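Local coordinates for ABC transporter, substrate-binding protein (Clostridium perfringens, PDB 4EDP) that probably captures a solute outside the cell and delivers it to an ABC transporter for uptake, at residues A[51-56]-A[89-94]; A[118-121]-A[127-130]; A[267-270]-A[275-278]. All blocks are in the same frame, centred on the assembly; numbering follows the deposited sequence.

The three contacts lie in series along the chain and lie within one lobe of a two-lobed solute-binding protein. Contacts 1 and 3 are the closest pair, with centres about 12 Å apart: strands 89-93 and 262-269 are antiparallel neighbours in one sheet, and Thr90 N meets Asn268 O at 2.8 Å. Contact 2 is farther off, its centre about 18 Å from that of contact 1 and 17 Å from that of contact 3. It touches contact 1 lightly, through Glu94 OE2 and Thr127 CG2 at 4.1 Å, and does not touch contact 3. An acetate, probably from the crystallisation liquor, sits at contact 1, where it may mark a pocket.

Contact 1: A[51-56]-A[89-94]. With ACT (acetate ion), chain E.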
loop_
_atom_site.group_PDB
_atom_site.type_symbol
_atom_site.label_atom_id
_atom_site.label_comp_id
_atom_site.label_asym_id
_atom_site.label_seq_id
_atom_site.Cartn_x
_atom_site.Cartn_y
_atom_site.Cartn_z
ATOM N N GLU A 51 -7.735 12.233 -17.690
ATOM C CA GLU A 51 -8.135 11.604 -18.940
ATOM C C GLU A 51 -8.761 10.223 -18.750
ATOM O O GLU A 51 -9.788 9.894 -19.349
ATOM C CB GLU A 51 -6.896 11.480 -19.831
ATOM C CG GLU A 51 -7.124 10.779 -21.148
ATOM C CD GLU A 51 -5.837 10.631 -21.949
ATOM O OE1 GLU A 51 -4.776 11.114 -21.489
ATOM O OE2 GLU A 51 -5.885 10.018 -23.032
ATOM N N THR A 52 -8.140 9.428 -17.888
ATOM C CA THR A 52 -8.556 8.062 -17.646
ATOM C C THR A 52 -9.717 7.872 -16.684
ATOM O O THR A 52 -10.610 7.071 -16.944
ATOM C CB THR A 52 -7.361 7.261 -17.079
ATOM O OG1 THR A 52 -6.275 7.318 -18.013
ATOM C CG2 THR A 52 -7.752 5.797 -16.814
ATOM N N VAL A 53 -9.703 8.612 -15.583
ATOM C CA VAL A 53 -10.702 8.457 -14.536
ATOM C C VAL A 53 -11.791 9.524 -14.396
ATOM O O VAL A 53 -12.985 9.236 -14.520
ATOM C CB VAL A 53 -9.974 8.356 -13.166
ATOM C CG1 VAL A 53 -10.976 8.271 -12.012
ATOM C CG2 VAL A 53 -9.037 7.152 -13.167
ATOM N N PHE A 54 -11.380 10.757 -14.170
ATOM C CA PHE A 54 -12.334 11.807 -13.881
ATOM C C PHE A 54 -13.172 12.343 -15.028
ATOM O O PHE A 54 -14.380 12.508 -14.883
ATOM C CB PHE A 54 -11.622 12.939 -13.157
ATOM C CG PHE A 54 -10.928 12.485 -11.908
ATOM C CD1 PHE A 54 -11.656 11.946 -10.862
ATOM C CD2 PHE A 54 -9.558 12.606 -11.767
ATOM C CE1 PHE A 54 -11.028 11.515 -9.710
ATOM C CE2 PHE A 54 -8.929 12.187 -10.601
ATOM C CZ PHE A 54 -9.668 11.631 -9.581
ATOM N N GLU A 55 -12.542 12.623 -16.155
ATOM C CA GLU A 55 -13.274 13.178 -17.287
ATOM C C GLU A 55 -14.403 12.290 -17.790
ATOM O O GLU A 55 -15.505 12.790 -18.067
ATOM C CB GLU A 55 -12.317 13.535 -18.422
ATOM C CG GLU A 55 -11.566 14.845 -18.220
ATOM C CD GLU A 55 -12.453 16.083 -18.392
ATOM O OE1 GLU A 55 -13.702 15.954 -18.391
ATOM O OE2 GLU A 55 -11.892 17.198 -18.543
ATOM N N PRO A 56 -14.148 10.978 -17.919
ATOM C CA PRO A 56 -15.241 10.157 -18.403
ATOM C C PRO A 56 -16.437 10.189 -17.463
ATOM O O PRO A 56 -17.576 10.259 -17.923
ATOM C CB PRO A 56 -14.615 8.767 -18.495
ATOM C CG PRO A 56 -13.179 9.045 -18.739
ATOM C CD PRO A 56 -12.883 10.227 -17.877
ATOM N N ILE A 89 -15.030 13.562 -1.765
ATOM C CA ILE A 89 -14.392 12.260 -1.616
ATOM C C ILE A 89 -12.896 12.414 -1.462
ATOM O O ILE A 89 -12.290 13.322 -2.032
ATOM C CB ILE A 89 -14.706 11.277 -2.734
ATOM C CG1 ILE A 89 -14.168 11.748 -4.056
ATOM C CG2 ILE A 89 -16.214 10.982 -2.813
ATOM C CD1 ILE A 89 -14.079 10.624 -5.026
ATOM N N THR A 90 -12.313 11.489 -0.707
ATOM C CA THR A 90 -10.911 11.536 -0.370
ATOM C C THR A 90 -10.152 10.251 -0.651
ATOM O O THR A 90 -10.527 9.170 -0.173
ATOM C CB THR A 90 -10.780 11.847 1.135
ATOM O OG1 THR A 90 -11.398 13.119 1.425
ATOM C CG2 THR A 90 -9.318 11.870 1.581
ATOM N N TYR A 91 -9.095 10.386 -1.438
ATOM C CA TYR A 91 -8.182 9.278 -1.764
ATOM C C TYR A 91 -6.994 9.332 -0.786
ATOM O O TYR A 91 -6.333 10.365 -0.669
ATOM C CB TYR A 91 -7.609 9.420 -3.182
ATOM C CG TYR A 91 -8.444 9.004 -4.375
ATOM C CD1 TYR A 91 -9.468 9.796 -4.862
ATOM C CD2 TYR A 91 -8.137 7.844 -5.076
ATOM C CE1 TYR A 91 -10.195 9.416 -5.998
ATOM C CE2 TYR A 91 -8.850 7.460 -6.194
ATOM C CZ TYR A 91 -9.882 8.253 -6.652
ATOM O OH TYR A 91 -10.576 7.879 -7.769
ATOM N N LEU A 92 -6.722 8.235 -0.081
ATOM C CA LEU A 92 -5.585 8.148 0.842
ATOM C C LEU A 92 -5.056 6.727 0.931
ATOM O O LEU A 92 -5.756 5.757 0.613
ATOM C CB LEU A 92 -5.987 8.542 2.284
ATOM C CG LEU A 92 -6.405 9.990 2.607
ATOM C CD1 LEU A 92 -7.122 10.082 3.965
ATOM C CD2 LEU A 92 -5.181 10.892 2.541
ATOM N N ALA A 93 -3.801 6.613 1.349
ATOM C CA ALA A 93 -3.239 5.319 1.680
ATOM C C ALA A 93 -4.067 4.869 2.898
ATOM O O ALA A 93 -4.482 5.696 3.720
ATOM C CB ALA A 93 -1.761 5.437 2.043
ATOM N N GLU A 94 -4.325 3.574 3.021
ATOM C CA GLU A 94 -5.165 3.084 4.121
ATOM C C GLU A 94 -4.707 3.565 5.515
ATOM O O GLU A 94 -5.551 3.889 6.366
ATOM C CB GLU A 94 -5.247 1.548 4.097
ATOM C CG GLU A 94 -6.246 1.035 5.113
ATOM C CD GLU A 94 -6.295 -0.466 5.259
ATOM O OE1 GLU A 94 -5.436 -1.168 4.683
ATOM O OE2 GLU A 94 -7.198 -0.927 5.995
HETATM C C ACT E . -8.420 5.597 -9.428
HETATM O O ACT E . -9.622 5.829 -9.125
HETATM O OXT ACT E . -8.147 4.417 -9.774
HETATM C CH3 ACT E . -7.356 6.656 -9.394
#
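Val53 and Phe54 of helix 46-61 meet Tyr91 of strand 89-93 within an alpha/beta lobe of the periplasmic-binding-protein type. The helix packs over one face of the sheet to which the strand belongs. Their backbones stay far apart, with 13.0 Å between the CA atoms of Val53 and Tyr91, so two large aromatic side chains suit the span. They approach from opposite directions and meet obliquely, Phe54 CZ lying 4.2 Å from Tyr91 CE1. A chi1 of 177° swings Val53 CG1 toward both partners: it stands 3.9 Å above the plane of the Phe54 ring, near the rim, and 4.3 Å from Tyr91 OH. This inner side is buried and largely apolar, and Phe282 of helix 276-286 also touches Tyr91. The other side of the helix is looser: Glu51 and Glu55 are exposed, fitting for carboxylates, and Glu55 forms a salt bridge with Lys59. Tyrosine suits the strand position because its ring spans the distance to the apolar Phe54 and Val53 while its hydroxyl gives a donor at that end, used here by an acetate probably from the crystallisation liquor. The acetate oxygen, ACT O, lies at the edge of the Tyr91 ring and in its plane, accepting a hydrogen bond from Tyr91 OH at 2.6 Å.

Contact 2: A[118-121]-A[127-130]; sequences SEMN and TVEA
Met120 reaches across to Thr127 and Val128, linking the loop that follows a 3-10 segment to helix 125-130. Apolar packing comes first. Met120 SD lies 3.6 Å from Val128 CG2, and Met120 CE is 3.8 Å from the same methyl, so one valine branch meets both the sulfur and the terminal methyl. The methionine chain bends at its last torsion (chi3 71°), which brings CE round toward the helix. A long, flexible side chain suits this place, since the CA atoms of Met120 and Val128 are 9.0 Å apart; the branched valine offers a compact surface to receive it. Pro134 and Leu287 also touch Met120, and Tyr111 touches Val128.

The contact with threonine is plain van der Waals packing: Met120 CE stands 3.7 Å from Thr127 OG1, the two side chains crossing at about a right angle. Hydrogen bonding of that hydroxyl takes place elsewhere. Though buried, Thr127 OG1 is satisfied by Ala124 O, three residues back in the chain, and by Ala135 N, at the start of strand 135-145. The whole is plain packing of the loop before helix 125-130 onto that short helix, within one lobe of a solute-binding-protein fold.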
loop_
_atom_site.group_PDB
_atom_site.type_symbol
_atom_site.label_atom_id
_atom_site.label_comp_id
_atom_site.label_asym_id
_atom_site.label_seq_id
_atom_site.Cartn_x
_atom_site.Cartn_y
_atom_site.Cartn_z
ATOM N N SER A 118 -18.891 -6.018 -4.714
ATOM C CA SER A 118 -19.063 -7.480 -4.731
ATOM C C SER A 118 -17.978 -8.151 -5.564
ATOM O O SER A 118 -17.705 -9.346 -5.391
ATOM C CB SER A 118 -20.440 -7.896 -5.267
ATOM O OG SER A 118 -20.564 -7.690 -6.681
ATOM N N GLU A 119 -17.347 -7.387 -6.447
ATOM C CA GLU A 119 -16.321 -7.933 -7.332
ATOM C C GLU A 119 -14.893 -7.829 -6.780
ATOM O O GLU A 119 -13.951 -8.293 -7.408
ATOM C CB GLU A 119 -16.449 -7.268 -8.716
ATOM C CG GLU A 119 -17.778 -7.586 -9.382
ATOM C CD GLU A 119 -18.023 -6.867 -10.705
ATOM O OE1 GLU A 119 -17.132 -6.182 -11.254
ATOM O OE2 GLU A 119 -19.154 -6.990 -11.197
ATOM N N MET A 120 -14.736 -7.264 -5.590
ATOM C CA MET A 120 -13.426 -7.119 -4.974
ATOM C C MET A 120 -12.867 -8.483 -4.593
ATOM O O MET A 120 -13.631 -9.405 -4.274
ATOM C CB MET A 120 -13.521 -6.204 -3.743
ATOM C CG MET A 120 -13.773 -4.721 -4.133
ATOM S SD MET A 120 -14.226 -3.602 -2.784
ATOM C CE MET A 120 -12.662 -3.487 -1.887
ATOM N N ASN A 121 -11.547 -8.630 -4.649
ATOM C CA ASN A 121 -10.937 -9.900 -4.265
ATOM C C ASN A 121 -11.083 -10.031 -2.743
ATOM O O ASN A 121 -11.324 -9.040 -2.065
ATOM C CB ASN A 121 -9.498 -10.021 -4.781
ATOM C CG ASN A 121 -8.560 -8.999 -4.193
ATOM O OD1 ASN A 121 -8.418 -8.891 -2.972
ATOM N ND2 ASN A 121 -7.827 -8.305 -5.069
ATOM N N THR A 127 -11.372 -4.264 3.621
ATOM C CA THR A 127 -11.713 -2.858 3.798
ATOM C C THR A 127 -13.232 -2.659 3.795
ATOM O O THR A 127 -13.729 -1.758 4.436
ATOM C CB THR A 127 -11.029 -1.954 2.736
ATOM O OG1 THR A 127 -11.479 -2.304 1.434
ATOM C CG2 THR A 127 -9.515 -2.142 2.804
ATOM N N VAL A 128 -13.957 -3.469 3.029
ATOM C CA VAL A 128 -15.425 -3.396 3.012
ATOM C C VAL A 128 -15.967 -3.812 4.402
ATOM O O VAL A 128 -16.862 -3.163 4.973
ATOM C CB VAL A 128 -16.006 -4.300 1.921
ATOM C CG1 VAL A 128 -17.536 -4.281 1.969
ATOM C CG2 VAL A 128 -15.508 -3.868 0.535
ATOM N N GLU A 129 -15.410 -4.889 4.942
ATOM C CA GLU A 129 -15.817 -5.387 6.242
ATOM C C GLU A 129 -15.554 -4.333 7.328
ATOM O O GLU A 129 -16.295 -4.255 8.317
ATOM C CB GLU A 129 -15.101 -6.717 6.551
ATOM C CG GLU A 129 -15.438 -7.283 7.920
ATOM C CD GLU A 129 -14.800 -8.631 8.209
ATOM O OE1 GLU A 129 -14.428 -9.363 7.263
ATOM O OE2 GLU A 129 -14.682 -8.964 9.405
ATOM N N ALA A 130 -14.507 -3.525 7.149
ATOM C CA ALA A 130 -14.166 -2.461 8.106
ATOM C C ALA A 130 -15.265 -1.406 8.137
ATOM O O ALA A 130 -15.478 -0.748 9.164
ATOM C CB ALA A 130 -12.795 -1.855 7.827
#

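Contact 3: A[267-270]-A[275-278]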
loop_
_atom_site.group_PDB
_atom_site.type_symbol
_atom_site.label_atom_id
_atom_site.label_comp_id
_atom_site.label_asym_id
_atom_site.label_seq_id
_atom_site.Cartn_x
_atom_site.Cartn_y
_atom_site.Cartn_z
ATOM N N ILE A 267 -10.835 4.953 -0.969
ATOM C CA ILE A 267 -11.604 6.171 -1.258
ATOM C C ILE A 267 -12.719 6.258 -0.226
ATOM O O ILE A 267 -13.497 5.309 -0.056
ATOM C CB ILE A 267 -12.284 6.173 -2.649
ATOM C CG1 ILE A 267 -11.303 5.828 -3.754
ATOM C CG2 ILE A 267 -12.970 7.536 -2.912
ATOM C CD1 ILE A 267 -11.958 5.628 -5.120
ATOM N N ASN A 268 -12.781 7.393 0.462
ATOM C CA ASN A 268 -13.796 7.677 1.469
ATOM C C ASN A 268 -14.697 8.842 1.092
ATOM O O ASN A 268 -14.309 9.726 0.298
ATOM C CB ASN A 268 -13.103 8.013 2.793
ATOM C CG ASN A 268 -12.738 6.796 3.560
ATOM O OD1 ASN A 268 -13.580 6.246 4.273
ATOM N ND2 ASN A 268 -11.466 6.364 3.452
ATOM N N ILE A 269 -15.899 8.835 1.651
ATOM C CA ILE A 269 -16.831 9.926 1.469
ATOM C C ILE A 269 -16.750 10.820 2.704
ATOM O O ILE A 269 -16.902 10.359 3.836
ATOM C CB ILE A 269 -18.297 9.451 1.295
ATOM C CG1 ILE A 269 -18.439 8.604 0.029
ATOM C CG2 ILE A 269 -19.232 10.662 1.212
ATOM C CD1 ILE A 269 -19.880 8.124 -0.262
ATOM N N ASN A 270 -16.481 12.102 2.494
ATOM C CA ASN A 270 -16.397 13.032 3.621
ATOM C C ASN A 270 -17.757 13.276 4.255
ATOM O O ASN A 270 -18.757 13.462 3.581
ATOM C CB ASN A 270 -15.734 14.344 3.221
ATOM C CG ASN A 270 -14.327 14.148 2.786
ATOM O OD1 ASN A 270 -14.062 13.404 1.835
ATOM N ND2 ASN A 270 -13.392 14.822 3.464
ATOM N N ASN A 275 -22.857 16.275 -1.474
ATOM C CA ASN A 275 -23.040 15.601 -2.754
ATOM C C ASN A 275 -22.805 14.094 -2.575
ATOM O O ASN A 275 -22.129 13.463 -3.376
ATOM C CB ASN A 275 -22.007 16.137 -3.750
ATOM C CG ASN A 275 -22.133 17.633 -3.988
ATOM O OD1 ASN A 275 -23.154 18.108 -4.482
ATOM N ND2 ASN A 275 -21.072 18.376 -3.682
ATOM N N LYS A 276 -23.374 13.505 -1.538
ATOM C CA LYS A 276 -23.111 12.082 -1.260
ATOM C C LYS A 276 -23.631 11.081 -2.292
ATOM O O LYS A 276 -22.972 10.078 -2.566
ATOM C CB LYS A 276 -23.560 11.732 0.155
ATOM C CG LYS A 276 -22.743 12.486 1.201
ATOM C CD LYS A 276 -23.140 12.119 2.614
ATOM C CE LYS A 276 -22.289 12.842 3.623
ATOM N NZ LYS A 276 -22.730 12.500 5.014
ATOM N N ASP A 277 -24.795 11.329 -2.884
ATOM C CA ASP A 277 -25.292 10.390 -3.892
ATOM C C ASP A 277 -24.290 10.268 -5.038
ATOM O O ASP A 277 -23.982 9.156 -5.474
ATOM C CB ASP A 277 -26.656 10.813 -4.420
ATOM C CG ASP A 277 -27.747 10.621 -3.401
ATOM O OD1 ASP A 277 -27.545 9.813 -2.470
ATOM O OD2 ASP A 277 -28.804 11.256 -3.539
ATOM N N LEU A 278 -23.774 11.408 -5.499
ATOM C CA LEU A 278 -22.794 11.437 -6.578
ATOM C C LEU A 278 -21.480 10.781 -6.106
ATOM O O LEU A 278 -20.789 10.109 -6.883
ATOM C CB LEU A 278 -22.530 12.886 -7.004
ATOM C CG LEU A 278 -21.691 13.118 -8.258
ATOM C CD1 LEU A 278 -22.426 12.605 -9.492
ATOM C CD2 LEU A 278 -21.360 14.606 -8.431
#
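Ile269, near the end of strand 262-269, faces Lys276, the first residue of helix 276-286, with their CA atoms 7.2 Å apart. The chain leaves the strand, runs through a short loop and enters the helix, so the two segments are the ends of a tight strand-to-helix connection. Asn275 stands at the N-cap position, but its side chain makes no capping bond; its ND2 is instead hydrogen-bonded to Asp88 OD1.

Across the gap, Ile269 CG2 meets Lys276 CG at 4.0 Å. With chi1 of Ile269 at -63°, the CG2 methyl points opposite the backbone N and lies against the lysine's aliphatic stem. Beyond CG the lysine is fully extended, its last three torsions all close to 180°, and so it carries its charge well past the apolar part. On the way Lys276 CE passes 3.6 Å from Asn270 O, a packing contact with the backbone carbonyl of Asn270. Lysine suits such a boundary: its methylenes pack on isoleucine, while NZ forms a salt bridge with Asp107 and a hydrogen bond to Lys271 O. Isoleucine suits the buried side, where a branched apolar residue is packed by Leu109 and by Tyr280 and Ile283 of helix 276-286 as well.

Next to it in the strand, Asn268 pairs through its backbone with Thr90, which joins strand 262-269 to strand 89-93, while Ile267 lies on Ile283 and Ala286 of the same helix.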